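Local coordinates for protein VirX1 (Cyanophage Syn10, PDB 6QGM) that iodinates a range of substrates as a viral member of the tryptophan halogenase family, probably with the help of a flavin cofactor, at residues 2-7 against 219-224; 19-24 against 178-183; 35-40 against 190-195; 231-236 against 331-336; 342-347 against 360-365. All coordinates share one frame; numbering follows the deposited sequence.

Interaction 1 (2-7 against 219-224); sequences VKIESV and ADLYID. Residue 2 of segment 2-7 comes from a tag, linker or insertion.
Asp220 points its side chain at the turn before strand 6-10. Its CG is anti to the carbonyl carbon (chi1 -64°), and this brings OD2 within reach of two successive backbone N-H groups. Glu5 N donates to Asp220 OD2 at 2.8 Å, meeting the anti lone pair of OD2 in a fairly straight bond of 158°. Ser6 N reaches Asp220 OD2 at 3.2 Å from above the carboxylate plane. The Glu5 and Asp220 side chains run side by side and point the same way, with their carboxylate planes 40° apart. In return, Asp220 N is shared between the backbone O of Ser6 (3.2 Å) and its side-chain OG (3.3 Å), so the two residues hold each other from both directions. Leu221 N adds a weak bond to Ser6 O.

Apolar contacts accompany the polar ones. Ile4 crosses Leu221 obliquely, CG2 of Ile4 lying 3.9 Å from CB of Leu221. Val7 crosses Ile223 in the same manner through Val7 CG1 and Ile223 CD1. Val7 and Leu221 form a parallel bridge, joining two neighbouring strands of the Rossmann-type sheet. Helix 14-26 covers Val7 and Ile223 through Leu23.

The two amides fit an ionised Asp220 and would help to stabilise its charge. Glu5 OE1, 4.6 Å from Asp220 OD2, carries a like charge and may work slightly against it.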
# COMPACT_ATOMS: atom_id res chain seq x y z
N VAL B 2 4.71 -13.38 -35.91
CA VAL B 2 4.32 -12.93 -34.52
C VAL B 2 3.93 -11.44 -34.47
O VAL B 2 2.86 -11.15 -33.99
CB VAL B 2 5.41 -13.28 -33.48
CG1 VAL B 2 6.72 -12.51 -33.72
CG2 VAL B 2 4.89 -13.04 -32.07
N LYS B 3 4.80 -10.53 -34.92
CA LYS B 3 4.72 -9.05 -34.87
C LYS B 3 3.45 -8.50 -35.52
O LYS B 3 3.14 -8.99 -36.60
CB LYS B 3 5.89 -8.62 -35.76
CG LYS B 3 6.36 -7.19 -35.79
CD LYS B 3 7.86 -7.07 -36.15
CE LYS B 3 8.61 -6.15 -35.20
NZ LYS B 3 10.03 -6.50 -34.96
N ILE B 4 2.82 -7.47 -34.96
CA ILE B 4 1.66 -6.76 -35.56
C ILE B 4 2.17 -5.89 -36.72
O ILE B 4 2.78 -4.83 -36.42
CB ILE B 4 0.92 -5.91 -34.51
CG1 ILE B 4 0.50 -6.73 -33.29
CG2 ILE B 4 -0.26 -5.19 -35.14
CD1 ILE B 4 0.23 -5.91 -32.05
N GLU B 5 1.96 -6.31 -37.97
CA GLU B 5 2.34 -5.52 -39.17
C GLU B 5 1.09 -4.88 -39.78
O GLU B 5 1.19 -3.75 -40.29
CB GLU B 5 3.07 -6.39 -40.19
CG GLU B 5 4.37 -6.97 -39.67
CD GLU B 5 5.22 -7.65 -40.74
OE1 GLU B 5 4.63 -8.39 -41.57
OE2 GLU B 5 6.47 -7.47 -40.75
N SER B 6 -0.04 -5.58 -39.75
CA SER B 6 -1.31 -5.09 -40.34
C SER B 6 -2.40 -5.11 -39.28
O SER B 6 -2.38 -5.99 -38.40
CB SER B 6 -1.71 -5.90 -41.54
OG SER B 6 -2.09 -7.20 -41.15
N VAL B 7 -3.33 -4.17 -39.39
CA VAL B 7 -4.44 -3.97 -38.42
C VAL B 7 -5.75 -3.81 -39.21
O VAL B 7 -5.75 -3.08 -40.21
CB VAL B 7 -4.13 -2.77 -37.50
CG1 VAL B 7 -5.34 -2.34 -36.69
CG2 VAL B 7 -2.95 -3.05 -36.59
N ALA B 219 -5.69 -9.93 -41.08
CA ALA B 219 -4.94 -8.93 -40.30
C ALA B 219 -4.23 -9.66 -39.16
O ALA B 219 -4.71 -10.74 -38.77
CB ALA B 219 -5.87 -7.86 -39.78
N ASP B 220 -3.12 -9.10 -38.67
CA ASP B 220 -2.35 -9.64 -37.51
C ASP B 220 -3.12 -9.31 -36.23
O ASP B 220 -3.12 -10.13 -35.31
CB ASP B 220 -0.92 -9.08 -37.46
CG ASP B 220 -0.03 -9.47 -38.64
OD1 ASP B 220 -0.17 -10.60 -39.16
OD2 ASP B 220 0.81 -8.63 -39.02
N LEU B 221 -3.77 -8.15 -36.20
CA LEU B 221 -4.56 -7.65 -35.05
C LEU B 221 -5.89 -7.09 -35.55
O LEU B 221 -5.88 -6.29 -36.50
CB LEU B 221 -3.78 -6.56 -34.31
CG LEU B 221 -4.47 -6.05 -33.04
CD1 LEU B 221 -4.41 -7.11 -31.94
CD2 LEU B 221 -3.87 -4.73 -32.59
N TYR B 222 -6.98 -7.49 -34.90
CA TYR B 222 -8.36 -7.03 -35.18
C TYR B 222 -8.79 -6.12 -34.02
O TYR B 222 -8.62 -6.50 -32.86
CB TYR B 222 -9.27 -8.24 -35.36
CG TYR B 222 -8.90 -9.09 -36.55
CD1 TYR B 222 -7.89 -10.03 -36.46
CD2 TYR B 222 -9.55 -8.92 -37.76
CE1 TYR B 222 -7.54 -10.81 -37.56
CE2 TYR B 222 -9.22 -9.69 -38.86
CZ TYR B 222 -8.22 -10.64 -38.76
OH TYR B 222 -7.88 -11.40 -39.85
N ILE B 223 -9.29 -4.93 -34.34
CA ILE B 223 -9.71 -3.94 -33.32
C ILE B 223 -11.23 -3.81 -33.39
O ILE B 223 -11.76 -3.54 -34.49
CB ILE B 223 -8.98 -2.59 -33.52
CG1 ILE B 223 -7.46 -2.78 -33.52
CG2 ILE B 223 -9.41 -1.58 -32.45
CD1 ILE B 223 -6.67 -1.52 -33.65
N ASP B 224 -11.90 -4.06 -32.27
CA ASP B 224 -13.37 -4.03 -32.19
C ASP B 224 -13.81 -2.61 -31.80
O ASP B 224 -13.71 -2.26 -30.62
CB ASP B 224 -13.89 -5.07 -31.20
CG ASP B 224 -15.40 -5.16 -31.19
OD1 ASP B 224 -16.06 -4.20 -31.67
OD2 ASP B 224 -15.91 -6.19 -30.70

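Interaction 2 (19-24 against 178-183); sequences TAAALS and EKIALP
Two helices meet here through small side chains. The tight part lies around Ala21 and Ala181, whose CA atoms are 4.4 Å apart. Such a close approach of two backbones is possible because each side chain ends at CB. Ala20 CB meets Ala181 CB tip to tip at 4.1 Å. Ile180 supplies the one larger group. With chi1 at -56°, CG1 lies beside the backbone N and CG2 is anti to it. CG2 of Ile180 lies over the turn at Ala21, 3.8 Å from Ala21 CB and 3.7 Å from Ala21 O.

Ser24 closes the next turn of its helix. Its OG sits between the backbone N and the carbonyl carbon and gives a bond of 2.8 Å to Ala21 O. The same OG rests 3.8 Å from Ala181 CA, and Asn184 ND2 also hydrogen-bonds to it. The buried hydroxyl is therefore held by polar partners while its surroundings are mostly apolar. No hydrogen bond links the two segments.

The other side of helix 169-181 is looser. Glu178 and Lys179 lie in solvent there. In the turn that follows, Leu182 points away from the contact and Pro183 is exposed.

Helix 14-26 is thus packed between several elements. Ala20 and Ser24 also rest on strand 31-36, Thr19 and Leu23 touch strand 6-10, and Ala22 and Leu23 meet helix 360-373. Helix 169-181 covers the Ala21 side.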
# COMPACT_ATOMS: atom_id res chain seq x y z
N THR B 19 -9.06 5.61 -33.78
CA THR B 19 -8.07 4.50 -33.80
C THR B 19 -7.30 4.54 -35.13
O THR B 19 -6.05 4.54 -35.10
CB THR B 19 -8.76 3.15 -33.56
OG1 THR B 19 -9.54 3.25 -32.36
CG2 THR B 19 -7.79 2.01 -33.42
N ALA B 20 -8.00 4.61 -36.26
CA ALA B 20 -7.39 4.64 -37.61
C ALA B 20 -6.41 5.83 -37.72
O ALA B 20 -5.27 5.61 -38.16
CB ALA B 20 -8.45 4.70 -38.69
N ALA B 21 -6.84 7.03 -37.33
CA ALA B 21 -6.05 8.29 -37.40
C ALA B 21 -4.78 8.16 -36.55
O ALA B 21 -3.68 8.34 -37.10
CB ALA B 21 -6.88 9.46 -36.95
N ALA B 22 -4.94 7.84 -35.26
CA ALA B 22 -3.83 7.66 -34.27
C ALA B 22 -2.80 6.66 -34.81
O ALA B 22 -1.62 7.02 -34.88
CB ALA B 22 -4.38 7.20 -32.95
N LEU B 23 -3.24 5.46 -35.17
CA LEU B 23 -2.36 4.37 -35.67
C LEU B 23 -1.66 4.83 -36.96
O LEU B 23 -0.44 4.64 -37.06
CB LEU B 23 -3.18 3.10 -35.89
CG LEU B 23 -3.60 2.36 -34.60
CD1 LEU B 23 -4.31 1.05 -34.90
CD2 LEU B 23 -2.42 2.10 -33.69
N SER B 24 -2.40 5.43 -37.90
CA SER B 24 -1.87 5.85 -39.23
C SER B 24 -0.75 6.90 -39.05
O SER B 24 0.23 6.87 -39.83
CB SER B 24 -2.96 6.36 -40.14
OG SER B 24 -3.38 7.66 -39.77
N GLU B 178 -11.00 12.11 -43.21
CA GLU B 178 -10.68 12.87 -44.44
C GLU B 178 -9.29 13.51 -44.32
O GLU B 178 -8.57 13.53 -45.34
CB GLU B 178 -11.75 13.90 -44.80
CG GLU B 178 -12.48 14.64 -43.70
CD GLU B 178 -13.76 15.30 -44.19
OE1 GLU B 178 -13.67 16.11 -45.15
OE2 GLU B 178 -14.87 14.98 -43.61
N LYS B 179 -8.91 13.97 -43.12
CA LYS B 179 -7.71 14.83 -42.90
C LYS B 179 -6.48 14.01 -42.50
O LYS B 179 -5.37 14.41 -42.88
CB LYS B 179 -7.97 15.88 -41.82
CG LYS B 179 -9.10 16.84 -42.10
CD LYS B 179 -9.10 17.58 -43.42
CE LYS B 179 -10.51 17.93 -43.85
NZ LYS B 179 -10.53 18.96 -44.92
N ILE B 180 -6.64 12.92 -41.74
CA ILE B 180 -5.49 12.15 -41.17
C ILE B 180 -5.49 10.72 -41.74
O ILE B 180 -4.47 10.36 -42.37
CB ILE B 180 -5.50 12.18 -39.63
CG1 ILE B 180 -5.50 13.63 -39.12
CG2 ILE B 180 -4.34 11.38 -39.06
CD1 ILE B 180 -5.41 13.77 -37.61
N ALA B 181 -6.55 9.94 -41.52
CA ALA B 181 -6.56 8.48 -41.76
C ALA B 181 -6.37 8.17 -43.26
O ALA B 181 -5.39 7.50 -43.61
CB ALA B 181 -7.82 7.86 -41.20
N LEU B 182 -7.29 8.63 -44.11
CA LEU B 182 -7.27 8.28 -45.55
C LEU B 182 -5.98 8.80 -46.18
O LEU B 182 -5.26 8.04 -46.82
CB LEU B 182 -8.52 8.83 -46.24
CG LEU B 182 -9.84 8.21 -45.82
CD1 LEU B 182 -10.96 8.67 -46.73
CD2 LEU B 182 -9.74 6.69 -45.80
N PRO B 183 -5.62 10.09 -46.02
CA PRO B 183 -4.35 10.59 -46.55
C PRO B 183 -3.14 9.72 -46.16
O PRO B 183 -2.29 9.53 -47.01
CB PRO B 183 -4.24 12.00 -45.95
CG PRO B 183 -5.68 12.43 -45.76
CD PRO B 183 -6.40 11.15 -45.36

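Interaction 3 (35-40 against 190-195); sequences IEDPNI and QGKVTG
Glu36 O is held by one hydrogen bond and one weaker CA-H contact. Gly191 N donates to Glu36 O at 3.0 Å in a nearly straight bond of 165°, from above the carbonyl plane. Gln190 CA approaches Glu36 O at 3.4 Å. Glu36 and Gln190 form a parallel bridge where strands 31-36 and 187-198 meet. Their side chains run side by side and point the same way, with the carboxylate and amide planes 62° apart. Glu36 OE2 and Gln190 OE1 are both acceptors and do not bond; Glu36 OE1 accepts a hydrogen bond from Trp17 NE1.

Asp37 OD1 accepts from Asn39 N at 2.8 Å, through the anti lone pair, making an Asx turn. Asp37 OD2 lies along the Lys192 chain, 3.4 Å from Lys192 CB. On the buried side, the Ile35 and Val193 side chains cross at about a right angle, their CG2 methyls 3.8 Å apart. Pro38 CG rests on Gln190 CB.

The end of the second Rossmann strand often carries an acid that binds the cofactor ribose. The place of Glu36 is consistent with this, though no cofactor is bound. Asp37 OD2 and Lys192 NZ, 5.8 Å apart, may attract but make no salt bridge.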
# COMPACT_ATOMS: atom_id res chain seq x y z
N ILE B 35 -13.08 -1.33 -41.60
CA ILE B 35 -14.32 -1.96 -42.14
C ILE B 35 -15.51 -1.24 -41.50
O ILE B 35 -15.62 -1.25 -40.25
CB ILE B 35 -14.32 -3.47 -41.86
CG1 ILE B 35 -13.16 -4.17 -42.59
CG2 ILE B 35 -15.66 -4.08 -42.20
CD1 ILE B 35 -12.63 -5.37 -41.87
N GLU B 36 -16.35 -0.65 -42.33
CA GLU B 36 -17.51 0.19 -41.92
C GLU B 36 -18.70 -0.29 -42.76
O GLU B 36 -18.49 -0.56 -43.95
CB GLU B 36 -17.09 1.65 -42.09
CG GLU B 36 -18.23 2.65 -42.23
CD GLU B 36 -17.73 4.04 -42.58
OE1 GLU B 36 -17.16 4.69 -41.69
OE2 GLU B 36 -17.89 4.49 -43.75
N ASP B 37 -19.87 -0.48 -42.13
CA ASP B 37 -21.12 -0.92 -42.80
C ASP B 37 -21.84 0.32 -43.31
O ASP B 37 -22.30 1.14 -42.52
CB ASP B 37 -22.01 -1.70 -41.83
CG ASP B 37 -23.25 -2.32 -42.46
OD1 ASP B 37 -23.81 -1.71 -43.41
OD2 ASP B 37 -23.64 -3.43 -41.98
N PRO B 38 -21.94 0.51 -44.65
CA PRO B 38 -22.64 1.67 -45.19
C PRO B 38 -24.08 1.82 -44.64
O PRO B 38 -24.50 2.93 -44.41
CB PRO B 38 -22.66 1.42 -46.71
CG PRO B 38 -21.55 0.42 -46.97
CD PRO B 38 -21.33 -0.34 -45.68
N ASN B 39 -24.78 0.69 -44.46
CA ASN B 39 -26.26 0.62 -44.32
C ASN B 39 -26.67 0.80 -42.86
O ASN B 39 -27.59 0.08 -42.42
CB ASN B 39 -26.80 -0.72 -44.85
CG ASN B 39 -26.52 -0.98 -46.32
OD1 ASN B 39 -25.37 -0.96 -46.76
ND2 ASN B 39 -27.56 -1.30 -47.09
N ILE B 40 -26.07 1.75 -42.12
CA ILE B 40 -26.32 1.93 -40.65
C ILE B 40 -26.49 3.40 -40.24
O ILE B 40 -25.84 4.32 -40.79
CB ILE B 40 -25.21 1.22 -39.86
CG1 ILE B 40 -25.61 0.95 -38.41
CG2 ILE B 40 -23.92 2.01 -39.96
CD1 ILE B 40 -24.62 0.09 -37.64
N GLN B 190 -15.88 -1.01 -47.34
CA GLN B 190 -17.34 -0.92 -47.15
C GLN B 190 -17.89 -2.34 -47.08
O GLN B 190 -17.69 -3.09 -48.03
CB GLN B 190 -18.00 -0.16 -48.31
CG GLN B 190 -17.44 1.25 -48.57
CD GLN B 190 -18.02 2.32 -47.67
OE1 GLN B 190 -17.66 2.41 -46.50
NE2 GLN B 190 -18.91 3.13 -48.21
N GLY B 191 -18.51 -2.72 -45.96
CA GLY B 191 -18.98 -4.10 -45.77
C GLY B 191 -19.48 -4.37 -44.36
O GLY B 191 -19.13 -3.62 -43.44
N LYS B 192 -20.32 -5.39 -44.24
CA LYS B 192 -20.86 -5.93 -42.97
C LYS B 192 -20.01 -7.15 -42.61
O LYS B 192 -19.90 -8.06 -43.46
CB LYS B 192 -22.34 -6.30 -43.16
CG LYS B 192 -22.99 -7.03 -41.99
CD LYS B 192 -24.48 -7.06 -42.03
CE LYS B 192 -25.06 -8.14 -41.14
NZ LYS B 192 -26.43 -8.47 -41.59
N VAL B 193 -19.40 -7.15 -41.43
CA VAL B 193 -18.74 -8.34 -40.81
C VAL B 193 -19.84 -9.32 -40.39
O VAL B 193 -20.63 -8.94 -39.51
CB VAL B 193 -17.87 -7.95 -39.61
CG1 VAL B 193 -17.31 -9.18 -38.91
CG2 VAL B 193 -16.75 -7.01 -40.04
N THR B 194 -19.88 -10.51 -41.00
CA THR B 194 -20.96 -11.52 -40.80
C THR B 194 -20.46 -12.69 -39.94
O THR B 194 -21.30 -13.26 -39.22
CB THR B 194 -21.53 -12.01 -42.13
OG1 THR B 194 -20.55 -12.75 -42.87
CG2 THR B 194 -22.06 -10.88 -42.98
N GLY B 195 -19.17 -13.03 -40.01
CA GLY B 195 -18.61 -14.20 -39.31
C GLY B 195 -17.10 -14.14 -39.19
O GLY B 195 -16.49 -13.07 -39.48

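Interaction 4 (231-236 against 331-336); sequences LLLGEF and GKRTRA
Arg333 lays one face of its guanidinium over Gly234, with Gly234 CA 3.6 Å from Arg333 NH1 and offset toward the rim of the group. The chain is bent at chi2 (-70°), and this folds the flat group back over the helix. Gly234 has no side chain, so the guanidinium can lie directly against the helix backbone. The polar end has its strongest partner elsewhere: Arg333 NH1 donates to Glu239 O.

Leu233 fills the other half of the contact. Its CG is anti to the backbone N (chi1 180°), and the side chain points at segment 331-336. It slides past Arg333 in the opposite direction, so that Leu233 CD2 comes 3.7 Å from Arg333 CG. The same methyl sits 3.6 Å from Arg335 O and 3.6 Å from Ala336 O. Leu233 CD1 also lies near both carbonyls. The contact therefore joins a leucine tip to an aliphatic stem and two backbone oxygens. No hydrogen bond crosses it.

Glu239, outside both segments, also forms a salt bridge with Arg335 NH2 and a hydrogen bond with Thr334 OG1. Helix 231-236 contains a wider pi-type turn, marked by a bond of 2.9 Å from Phe236 N to Leu231 O. Strand 331-333 is the middle strand of a small antiparallel sheet, between strands 241-243 and 349-350. The arrangement is packing of a short helix, which follows strand 221-224 of the Rossmann-type sheet, against the middle strand of this small sheet and the loop that follows it.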
# COMPACT_ATOMS: atom_id res chain seq x y z
N LEU B 231 -19.10 -7.00 -31.30
CA LEU B 231 -19.20 -8.16 -32.22
C LEU B 231 -17.95 -9.04 -32.13
O LEU B 231 -18.11 -10.25 -32.13
CB LEU B 231 -19.42 -7.65 -33.65
CG LEU B 231 -19.67 -8.75 -34.67
CD1 LEU B 231 -21.00 -9.47 -34.36
CD2 LEU B 231 -19.63 -8.19 -36.10
N LEU B 232 -16.75 -8.46 -32.09
CA LEU B 232 -15.47 -9.23 -32.16
C LEU B 232 -15.05 -9.68 -30.75
O LEU B 232 -14.76 -10.87 -30.58
CB LEU B 232 -14.38 -8.38 -32.83
CG LEU B 232 -14.27 -8.54 -34.35
CD1 LEU B 232 -15.59 -8.29 -35.07
CD2 LEU B 232 -13.18 -7.62 -34.89
N LEU B 233 -15.03 -8.77 -29.78
CA LEU B 233 -14.53 -9.07 -28.41
C LEU B 233 -15.56 -9.93 -27.68
O LEU B 233 -15.22 -11.07 -27.26
CB LEU B 233 -14.27 -7.76 -27.67
CG LEU B 233 -13.75 -7.91 -26.24
CD1 LEU B 233 -12.59 -8.89 -26.18
CD2 LEU B 233 -13.34 -6.57 -25.66
N GLY B 234 -16.78 -9.41 -27.55
CA GLY B 234 -17.89 -10.03 -26.79
C GLY B 234 -18.45 -11.25 -27.50
O GLY B 234 -18.45 -12.32 -26.87
N GLU B 235 -18.92 -11.11 -28.75
CA GLU B 235 -19.62 -12.19 -29.47
C GLU B 235 -18.59 -13.21 -29.97
O GLU B 235 -18.59 -14.34 -29.43
CB GLU B 235 -20.53 -11.68 -30.60
CG GLU B 235 -21.45 -12.79 -31.12
CD GLU B 235 -22.44 -12.45 -32.21
OE1 GLU B 235 -23.26 -11.55 -31.97
OE2 GLU B 235 -22.42 -13.10 -33.29
N PHE B 236 -17.75 -12.86 -30.94
CA PHE B 236 -16.86 -13.81 -31.66
C PHE B 236 -15.83 -14.42 -30.70
O PHE B 236 -15.68 -15.64 -30.76
CB PHE B 236 -16.17 -13.16 -32.86
CG PHE B 236 -17.05 -12.72 -34.00
CD1 PHE B 236 -18.39 -13.09 -34.08
CD2 PHE B 236 -16.52 -11.99 -35.05
CE1 PHE B 236 -19.17 -12.72 -35.16
CE2 PHE B 236 -17.30 -11.61 -36.13
CZ PHE B 236 -18.63 -11.98 -36.19
N GLY B 331 -20.73 -1.28 -17.71
CA GLY B 331 -19.76 -2.26 -17.20
C GLY B 331 -18.56 -2.35 -18.10
O GLY B 331 -18.29 -1.38 -18.84
N LYS B 332 -17.87 -3.48 -18.06
CA LYS B 332 -16.63 -3.75 -18.83
C LYS B 332 -16.58 -5.25 -19.14
O LYS B 332 -17.08 -6.05 -18.33
CB LYS B 332 -15.40 -3.41 -17.99
CG LYS B 332 -15.55 -3.84 -16.53
CD LYS B 332 -14.28 -4.02 -15.78
CE LYS B 332 -14.50 -4.84 -14.53
NZ LYS B 332 -13.30 -4.82 -13.66
N ARG B 333 -15.97 -5.59 -20.27
CA ARG B 333 -15.50 -6.96 -20.53
C ARG B 333 -14.42 -7.29 -19.49
O ARG B 333 -13.74 -6.35 -18.99
CB ARG B 333 -14.97 -7.07 -21.96
CG ARG B 333 -15.97 -6.68 -23.04
CD ARG B 333 -17.08 -7.69 -23.15
NE ARG B 333 -18.28 -7.15 -23.78
CZ ARG B 333 -19.37 -7.86 -24.00
NH1 ARG B 333 -19.41 -9.14 -23.66
NH2 ARG B 333 -20.42 -7.30 -24.55
N THR B 334 -14.25 -8.57 -19.17
CA THR B 334 -13.26 -9.04 -18.17
C THR B 334 -11.84 -8.81 -18.70
O THR B 334 -10.90 -8.85 -17.90
CB THR B 334 -13.56 -10.50 -17.78
OG1 THR B 334 -13.51 -11.32 -18.95
CG2 THR B 334 -14.94 -10.66 -17.18
N ARG B 335 -11.70 -8.59 -20.01
CA ARG B 335 -10.43 -8.26 -20.68
C ARG B 335 -10.73 -7.46 -21.95
O ARG B 335 -11.75 -7.74 -22.60
CB ARG B 335 -9.67 -9.52 -21.08
CG ARG B 335 -8.99 -10.23 -19.92
CD ARG B 335 -8.23 -11.45 -20.40
NE ARG B 335 -9.12 -12.38 -21.06
CZ ARG B 335 -8.74 -13.44 -21.75
NH1 ARG B 335 -7.46 -13.77 -21.82
NH2 ARG B 335 -9.64 -14.21 -22.32
N ALA B 336 -9.83 -6.53 -22.30
CA ALA B 336 -9.92 -5.68 -23.50
C ALA B 336 -9.18 -6.35 -24.67
O ALA B 336 -9.71 -6.32 -25.81
CB ALA B 336 -9.32 -4.34 -23.18

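Interaction 5 (342-347 against 360-365); sequences VGIGLS and LTTHEN
Thr361 has OG1 anti to the backbone N (chi1 -179°), and this turns the hydroxyl toward the loop. Asn365 has CG anti to the carbonyl carbon (chi1 -78°), which sends its amide, one helical turn later, to the end of strand 341-343. Asn365 ND2 donates to Gly343 O at 3.1 Å. The bond lies in the carbonyl plane and close to the amide plane. Thr361 OG1 is 3.0 Å from Gly345 O, but Gly349 O is also within reach of its single proton.

Thr362 sits between these two residues. Its OG1 packs 3.3 Å from Gly345 CA and is hydrogen-bonded to Ser15 OG. Its CG2 meets Ile344 CG2 at 3.9 Å, the two side chains crossing at about a right angle. Gly345 has a positive phi of 91°, and the loop turns there.

The end of strand 341-343 of the Rossmann-type sheet and the loop after it pack on the first turns of helix 360-373, with strand 349-350 of the small antiparallel sheet between them in the chain. Helix 14-26 lies alongside, its Thr19 touching Ile344. Such a place is consistent with the dinucleotide-binding half of flavin-dependent halogenases. Leu346 crosses Thr361 likewise, CD2 of Leu346 4.1 Å from CG2 of Thr361.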
# COMPACT_ATOMS: atom_id res chain seq x y z
N VAL B 342 -8.63 -6.62 -29.97
CA VAL B 342 -8.65 -5.56 -28.91
C VAL B 342 -9.97 -4.80 -28.99
O VAL B 342 -10.28 -4.32 -30.07
CB VAL B 342 -7.49 -4.56 -29.05
CG1 VAL B 342 -7.43 -3.60 -27.88
CG2 VAL B 342 -6.16 -5.26 -29.21
N GLY B 343 -10.65 -4.66 -27.85
CA GLY B 343 -11.82 -3.78 -27.70
C GLY B 343 -11.39 -2.34 -27.46
O GLY B 343 -10.59 -2.11 -26.51
N ILE B 344 -11.86 -1.42 -28.30
CA ILE B 344 -11.65 0.06 -28.15
C ILE B 344 -13.03 0.72 -28.20
O ILE B 344 -13.75 0.53 -29.20
CB ILE B 344 -10.70 0.60 -29.24
CG1 ILE B 344 -9.35 -0.13 -29.20
CG2 ILE B 344 -10.54 2.12 -29.13
CD1 ILE B 344 -8.18 0.63 -29.77
N GLY B 345 -13.38 1.45 -27.15
CA GLY B 345 -14.67 2.14 -26.99
C GLY B 345 -15.69 1.26 -26.29
O GLY B 345 -15.30 0.48 -25.39
N LEU B 346 -16.96 1.35 -26.70
CA LEU B 346 -18.09 0.74 -25.97
C LEU B 346 -18.06 -0.79 -26.11
O LEU B 346 -18.66 -1.45 -25.25
CB LEU B 346 -19.40 1.34 -26.49
CG LEU B 346 -19.56 2.86 -26.35
CD1 LEU B 346 -21.02 3.22 -26.17
CD2 LEU B 346 -18.75 3.42 -25.18
N SER B 347 -17.37 -1.32 -27.12
CA SER B 347 -17.13 -2.78 -27.30
C SER B 347 -16.41 -3.35 -26.08
O SER B 347 -16.62 -4.55 -25.78
CB SER B 347 -16.35 -3.05 -28.56
OG SER B 347 -15.12 -2.37 -28.52
N LEU B 360 -13.38 7.98 -22.75
CA LEU B 360 -12.22 7.53 -21.92
C LEU B 360 -11.78 6.13 -22.36
O LEU B 360 -10.62 5.94 -22.74
CB LEU B 360 -12.60 7.51 -20.44
CG LEU B 360 -11.49 7.06 -19.50
CD1 LEU B 360 -10.43 8.16 -19.37
CD2 LEU B 360 -12.05 6.70 -18.13
N THR B 361 -12.71 5.20 -22.27
CA THR B 361 -12.61 3.80 -22.75
C THR B 361 -11.91 3.79 -24.13
O THR B 361 -11.28 2.76 -24.45
CB THR B 361 -14.00 3.15 -22.69
OG1 THR B 361 -13.88 1.81 -23.15
CG2 THR B 361 -15.05 3.89 -23.51
N THR B 362 -12.00 4.88 -24.91
CA THR B 362 -11.50 4.96 -26.31
C THR B 362 -10.05 5.48 -26.36
O THR B 362 -9.19 4.68 -26.77
CB THR B 362 -12.43 5.78 -27.21
OG1 THR B 362 -13.75 5.26 -27.03
CG2 THR B 362 -12.05 5.74 -28.67
N HIS B 363 -9.78 6.75 -25.99
CA HIS B 363 -8.44 7.38 -26.23
C HIS B 363 -7.39 6.74 -25.32
O HIS B 363 -6.23 6.65 -25.76
CB HIS B 363 -8.41 8.92 -26.16
CG HIS B 363 -9.13 9.53 -25.00
ND1 HIS B 363 -10.02 10.57 -25.15
CD2 HIS B 363 -9.13 9.23 -23.68
CE1 HIS B 363 -10.53 10.90 -23.99
NE2 HIS B 363 -10.00 10.09 -23.07
N GLU B 364 -7.76 6.28 -24.12
CA GLU B 364 -6.86 5.56 -23.19
C GLU B 364 -6.37 4.28 -23.88
O GLU B 364 -5.14 4.09 -23.98
CB GLU B 364 -7.56 5.27 -21.86
CG GLU B 364 -6.84 4.29 -20.96
CD GLU B 364 -5.59 4.80 -20.26
OE1 GLU B 364 -5.27 6.03 -20.36
OE2 GLU B 364 -4.95 3.98 -19.60
N ASN B 365 -7.28 3.45 -24.37
CA ASN B 365 -6.93 2.17 -25.05
C ASN B 365 -6.13 2.47 -26.32
O ASN B 365 -5.20 1.70 -26.61
CB ASN B 365 -8.15 1.29 -25.29
CG ASN B 365 -8.58 0.57 -24.02
OD1 ASN B 365 -8.09 0.90 -22.94
ND2 ASN B 365 -9.47 -0.39 -24.14

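Interactions 1, 3 and 5 reach the same mixed sheet. Strands 187-198, 31-36, 6-10, 221-224 and 341-343 lie next to one another in that order. Interaction 2 packs helix 14-26, which follows strand 6-10, and its centre is about 16 Å from that of interaction 1. Along the chain, interactions 2 and 3 fall between the two segments of interaction 1 and alternate with each other. Interactions 4 and 5 come later. Their centres are about 11 Å apart, and Ala336 O probably accepts from Gly343 N. Asp224 of interaction 1 probably bonds to Leu232 and Leu233 of interaction 4. Interactions 1, 2, 3 and 5 lie on the Rossmann-type sheet and its helices; interaction 4 joins this part to the three-stranded sheet.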